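Local coordinates for putative cell invasion protein with MAC/Perforin domain (Bacteroides thetaiotaomicron VPI-5482, PDB 3KK7), which is of unknown function but has the MACPF fold of membrane-attack and perforin-like proteins, and may act in cell invasion, at residues I69-N74 / S294-G299; S163-N168 / G219-A224. All coordinates share one frame; numbering follows the deposited sequence.

Interaction 1. Residues I69-N74 / S294-G299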
loop_
_atom_site.group_PDB
_atom_site.type_symbol
_atom_site.label_atom_id
_atom_site.label_comp_id
_atom_site.label_asym_id
_atom_site.label_seq_id
_atom_site.Cartn_x
_atom_site.Cartn_y
_atom_site.Cartn_z
ATOM N N ILE A 69 -2.111 -7.353 -14.626
ATOM C CA ILE A 69 -2.306 -5.935 -14.356
ATOM C C ILE A 69 -3.711 -5.498 -14.766
ATOM O O ILE A 69 -4.101 -5.644 -15.925
ATOM C CB ILE A 69 -1.294 -5.086 -15.142
ATOM C CG1 ILE A 69 0.143 -5.469 -14.771
ATOM C CG2 ILE A 69 -1.539 -3.589 -14.882
ATOM C CD1 ILE A 69 1.147 -5.097 -15.847
ATOM N N GLY A 70 -4.454 -4.966 -13.806
ATOM C CA GLY A 70 -5.794 -4.458 -14.069
ATOM C C GLY A 70 -6.913 -5.484 -14.025
ATOM O O GLY A 70 -8.070 -5.144 -14.260
ATOM N N ASP A 71 -6.561 -6.730 -13.711
ATOM C CA ASP A 71 -7.496 -7.839 -13.562
ATOM C C ASP A 71 -8.466 -7.541 -12.401
ATOM O O ASP A 71 -8.030 -7.319 -11.277
ATOM C CB ASP A 71 -6.659 -9.111 -13.294
ATOM C CG ASP A 71 -7.488 -10.385 -13.068
ATOM O OD1 ASP A 71 -8.732 -10.339 -12.910
ATOM O OD2 ASP A 71 -6.840 -11.458 -13.034
ATOM N N PHE A 72 -9.768 -7.588 -12.685
ATOM C CA PHE A 72 -10.802 -7.318 -11.701
ATOM C C PHE A 72 -10.697 -8.194 -10.460
ATOM O O PHE A 72 -11.058 -7.756 -9.380
ATOM C CB PHE A 72 -12.205 -7.442 -12.313
ATOM C CG PHE A 72 -12.648 -8.849 -12.548
ATOM C CD1 PHE A 72 -13.316 -9.553 -11.551
ATOM C CD2 PHE A 72 -12.406 -9.475 -13.756
ATOM C CE1 PHE A 72 -13.746 -10.859 -11.756
ATOM C CE2 PHE A 72 -12.822 -10.800 -13.971
ATOM C CZ PHE A 72 -13.493 -11.490 -12.965
ATOM N N ALA A 73 -10.216 -9.426 -10.610
ATOM C CA ALA A 73 -10.014 -10.325 -9.471
ATOM C C ALA A 73 -9.086 -9.714 -8.387
ATOM O O ALA A 73 -9.189 -10.062 -7.234
ATOM C CB ALA A 73 -9.452 -11.674 -9.954
ATOM N N ASN A 74 -8.164 -8.837 -8.761
ATOM C CA ASN A 74 -7.261 -8.229 -7.799
ATOM C C ASN A 74 -7.888 -7.054 -7.046
ATOM O O ASN A 74 -7.261 -6.494 -6.140
ATOM C CB ASN A 74 -5.981 -7.754 -8.493
ATOM C CG ASN A 74 -5.218 -8.884 -9.166
ATOM O OD1 ASN A 74 -5.284 -10.041 -8.748
ATOM N ND2 ASN A 74 -4.490 -8.548 -10.227
ATOM N N SER A 294 -1.274 -20.590 -21.128
ATOM C CA SER A 294 -2.488 -20.676 -20.372
ATOM C C SER A 294 -3.236 -19.380 -20.591
ATOM O O SER A 294 -2.637 -18.319 -20.583
ATOM C CB SER A 294 -2.175 -20.890 -18.889
ATOM O OG SER A 294 -3.328 -20.755 -18.068
ATOM N N ILE A 295 -4.540 -19.457 -20.816
ATOM C CA ILE A 295 -5.322 -18.249 -20.966
ATOM C C ILE A 295 -6.372 -18.106 -19.874
ATOM O O ILE A 295 -6.674 -19.060 -19.144
ATOM C CB ILE A 295 -5.981 -18.161 -22.323
ATOM C CG1 ILE A 295 -6.968 -19.297 -22.530
ATOM C CG2 ILE A 295 -4.949 -18.158 -23.399
ATOM C CD1 ILE A 295 -8.105 -18.849 -23.417
ATOM N N LYS A 296 -6.877 -16.889 -19.765
ATOM C CA LYS A 296 -7.945 -16.533 -18.845
ATOM C C LYS A 296 -8.674 -15.370 -19.460
ATOM O O LYS A 296 -8.028 -14.429 -19.924
ATOM C CB LYS A 296 -7.412 -16.103 -17.471
ATOM C CG LYS A 296 -8.563 -15.879 -16.433
ATOM C CD LYS A 296 -8.097 -15.671 -14.968
ATOM C CE LYS A 296 -7.536 -14.288 -14.693
ATOM N NZ LYS A 296 -7.396 -14.071 -13.220
ATOM N N THR A 297 -10.005 -15.420 -19.477
ATOM C CA THR A 297 -10.796 -14.317 -20.014
ATOM C C THR A 297 -11.371 -13.549 -18.845
ATOM O O THR A 297 -11.647 -14.119 -17.790
ATOM C CB THR A 297 -11.904 -14.781 -20.962
ATOM O OG1 THR A 297 -12.687 -15.800 -20.339
ATOM C CG2 THR A 297 -11.319 -15.322 -22.243
ATOM N N LEU A 298 -11.487 -12.238 -19.032
ATOM C CA LEU A 298 -12.035 -11.337 -18.034
ATOM C C LEU A 298 -13.310 -10.774 -18.623
ATOM O O LEU A 298 -13.255 -10.096 -19.656
ATOM C CB LEU A 298 -11.087 -10.188 -17.743
ATOM C CG LEU A 298 -9.722 -10.535 -17.173
ATOM C CD1 LEU A 298 -9.000 -9.250 -16.818
ATOM C CD2 LEU A 298 -9.834 -11.399 -15.968
ATOM N N GLY A 299 -14.445 -11.070 -17.993
ATOM C CA GLY A 299 -15.737 -10.591 -18.464
ATOM C C GLY A 299 -16.262 -11.427 -19.602
ATOM O O GLY A 299 -15.694 -12.456 -19.946
#

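Interaction 2. Residues S163-N168 / G219-A224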
loop_
_atom_site.group_PDB
_atom_site.type_symbol
_atom_site.label_atom_id
_atom_site.label_comp_id
_atom_site.label_asym_id
_atom_site.label_seq_id
_atom_site.Cartn_x
_atom_site.Cartn_y
_atom_site.Cartn_z
ATOM N N SER A 163 -2.111 -9.762 -24.347
ATOM C CA SER A 163 -3.358 -9.158 -23.916
ATOM C C SER A 163 -4.222 -8.781 -25.104
ATOM O O SER A 163 -3.765 -8.146 -26.057
ATOM C CB SER A 163 -3.116 -7.941 -23.038
ATOM O OG SER A 163 -4.310 -7.592 -22.358
ATOM N N ILE A 164 -5.474 -9.200 -25.048
ATOM C CA ILE A 164 -6.430 -8.965 -26.115
ATOM C C ILE A 164 -7.599 -8.328 -25.413
ATOM O O ILE A 164 -8.214 -8.971 -24.556
ATOM C CB ILE A 164 -6.848 -10.296 -26.783
ATOM C CG1 ILE A 164 -5.619 -10.954 -27.408
ATOM C CG2 ILE A 164 -7.955 -10.085 -27.823
ATOM C CD1 ILE A 164 -5.904 -12.201 -28.179
ATOM N N GLU A 165 -7.886 -7.077 -25.756
ATOM C CA GLU A 165 -8.867 -6.273 -25.018
ATOM C C GLU A 165 -9.892 -5.611 -25.927
ATOM O O GLU A 165 -9.539 -4.935 -26.914
ATOM C CB GLU A 165 -8.154 -5.171 -24.224
ATOM C CG GLU A 165 -7.119 -5.715 -23.304
ATOM C CD GLU A 165 -6.477 -4.695 -22.386
ATOM O OE1 GLU A 165 -6.385 -3.481 -22.714
ATOM O OE2 GLU A 165 -6.037 -5.151 -21.324
ATOM N N VAL A 166 -11.160 -5.797 -25.599
ATOM C CA VAL A 166 -12.182 -4.975 -26.207
ATOM C C VAL A 166 -12.526 -3.919 -25.157
ATOM O O VAL A 166 -12.996 -4.230 -24.059
ATOM C CB VAL A 166 -13.361 -5.776 -26.643
ATOM C CG1 VAL A 166 -14.388 -4.843 -27.320
ATOM C CG2 VAL A 166 -12.887 -6.835 -27.589
ATOM N N VAL A 167 -12.206 -2.672 -25.471
ATOM C CA VAL A 167 -12.311 -1.615 -24.496
ATOM C C VAL A 167 -13.571 -0.841 -24.791
ATOM O O VAL A 167 -13.843 -0.437 -25.937
ATOM C CB VAL A 167 -11.055 -0.728 -24.464
ATOM C CG1 VAL A 167 -11.236 0.421 -23.500
ATOM C CG2 VAL A 167 -9.846 -1.577 -24.081
ATOM N N ASN A 168 -14.360 -0.673 -23.740
ATOM C CA ASN A 168 -15.633 -0.022 -23.891
ATOM C C ASN A 168 -15.815 1.202 -23.020
ATOM O O ASN A 168 -16.591 2.089 -23.353
ATOM C CB ASN A 168 -16.724 -1.019 -23.607
ATOM C CG ASN A 168 -17.993 -0.667 -24.285
ATOM O OD1 ASN A 168 -18.078 -0.720 -25.524
ATOM N ND2 ASN A 168 -19.005 -0.311 -23.496
ATOM N N GLY A 219 -14.315 -3.470 -20.004
ATOM C CA GLY A 219 -14.632 -4.190 -21.211
ATOM C C GLY A 219 -14.512 -5.681 -21.009
ATOM O O GLY A 219 -14.984 -6.206 -20.000
ATOM N N GLY A 220 -13.906 -6.347 -21.997
ATOM C CA GLY A 220 -13.529 -7.761 -21.917
ATOM C C GLY A 220 -12.048 -7.922 -22.264
ATOM O O GLY A 220 -11.505 -7.111 -22.958
ATOM N N ARG A 221 -11.390 -8.957 -21.772
ATOM C CA ARG A 221 -9.973 -9.173 -22.078
ATOM C C ARG A 221 -9.642 -10.644 -22.083
ATOM O O ARG A 221 -10.127 -11.367 -21.222
ATOM C CB ARG A 221 -9.102 -8.512 -21.016
ATOM C CG ARG A 221 -7.601 -8.824 -21.066
ATOM C CD ARG A 221 -6.886 -8.010 -19.996
ATOM N NE ARG A 221 -5.435 -8.109 -20.058
ATOM C CZ ARG A 221 -4.603 -7.504 -19.212
ATOM N NH1 ARG A 221 -5.073 -6.754 -18.226
ATOM N NH2 ARG A 221 -3.299 -7.665 -19.335
ATOM N N ALA A 222 -8.836 -11.089 -23.050
ATOM C CA ALA A 222 -8.232 -12.409 -22.957
ATOM C C ALA A 222 -6.755 -12.182 -22.651
ATOM O O ALA A 222 -6.110 -11.336 -23.245
ATOM C CB ALA A 222 -8.428 -13.198 -24.220
ATOM N N SER A 223 -6.246 -12.940 -21.690
ATOM C CA SER A 223 -4.899 -12.813 -21.174
ATOM C C SER A 223 -4.273 -14.172 -21.271
ATOM O O SER A 223 -4.853 -15.144 -20.831
ATOM C CB SER A 223 -4.962 -12.431 -19.707
ATOM O OG SER A 223 -3.663 -12.395 -19.167
ATOM N N ALA A 224 -3.097 -14.249 -21.874
ATOM C CA ALA A 224 -2.401 -15.503 -22.084
ATOM C C ALA A 224 -0.963 -15.342 -21.593
ATOM O O ALA A 224 -0.313 -14.331 -21.901
ATOM C CB ALA A 224 -2.415 -15.873 -23.573
#

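Interaction 1. Residues I69-N74 / S294-G299
The carboxylate of Asp71 is held at both oxygens. Lys296 NZ meets Asp71 OD2 through the syn lone pair, 2.7 Å away, in a salt bridge that is also a hydrogen bond, and Thr66 OG1 bonds to the same oxygen. Asp71 OD1 is approached from above the carboxylate plane by Ala73 N, the donor lying 49° out of it at 2.9 Å. Leu298 CD2 lies 3.4 Å from Asp71 OD1, an apolar neighbour for that oxygen. The other flat group, the Phe72 ring, meets Leu298 obliquely: its CE2 corner is 3.6 Å from Leu298 CD2, and the ring and the leucine side chain run antiparallel alongside each other. Phe55, Thr334 and Met335 also touch this ring. Asp71 places its carboxylate with CG anti to the backbone N (chi1 178°), while Lys296, likewise anti at its first torsion, bends at chi3 (77°) and crosses the aspartate at about a right angle. Grips on both carboxylate oxygens restrict its rotation, and the ammonium would probably stabilise its charge. Gly70, with positive phi, turns the chain just before Asp71. The bond from Asp71 OD1 to Ala73 N makes an Asx turn, which leads into the short 3-10 segment 72-74; the charge pair and the Leu298 packing join this loop of the MACPF domain to the end of strand 288-298.

Interaction 2. Residues S163-N168 / G219-A224
Two neighbouring strands of the large antiparallel sheet of the MACPF domain, 157-173 and 220-230, pair here with their directions 179° apart. Ile164 and Ala222 form a hydrogen-bonded pair, Ala222 N giving the shorter bond, 2.7 Å to Ile164 O, and Val166 and Gly220 form the next. The chain bends sharply at Gly219, where a side chain would clash with Val166 O; its CA sits 3.3 Å from that oxygen. Gly219 and Gly220 probably form the Gly-Gly pair of the MACPF signature, at the bend of the central sheet. On the face carrying Ser163, Glu165 and Arg221, the arginine runs fully extended, CG anti to the backbone N, alongside Glu165. Glu165 OE2 lies 3.1 Å above the plane of the Arg221 guanidinium, off-centre, so this salt bridge rests on charge alone, with no N-H aimed at it. Ser163 OG approaches Arg221 NE to 2.6 Å and gives a weak bond to Glu165 OE2. An alanine at Arg221 would probably leave the buried Glu165 carboxylate without this compensating charge, and would lose the NH1 bonds to Ile69 O and Ile336 O. On the other face, Ile164 CB packs 4.2 Å from Ala222 CB, with Tyr251 and Trp253 touching Ile164.

Overall arrangement
Interactions 1 and 2 have centres about 9 Å apart and share one antiparallel sheet, in which strand 220-230 lies between 157-173 and 288-298. Arg221 links them twice. Its backbone O probably accepts a hydrogen bond from Leu298 N at 2.7 Å, continuing the sheet, while its NH1 probably donates to Ile69 O, also at 2.7 Å, tying loop 69-74 to the same strand. On the opposite face from the arginine, Ile295 CG2 packs 3.4 Å from Ala224 CB. Segment 69-74 is thus held to two adjacent strands, through Lys296 and Leu298 on one and Arg221 on the other.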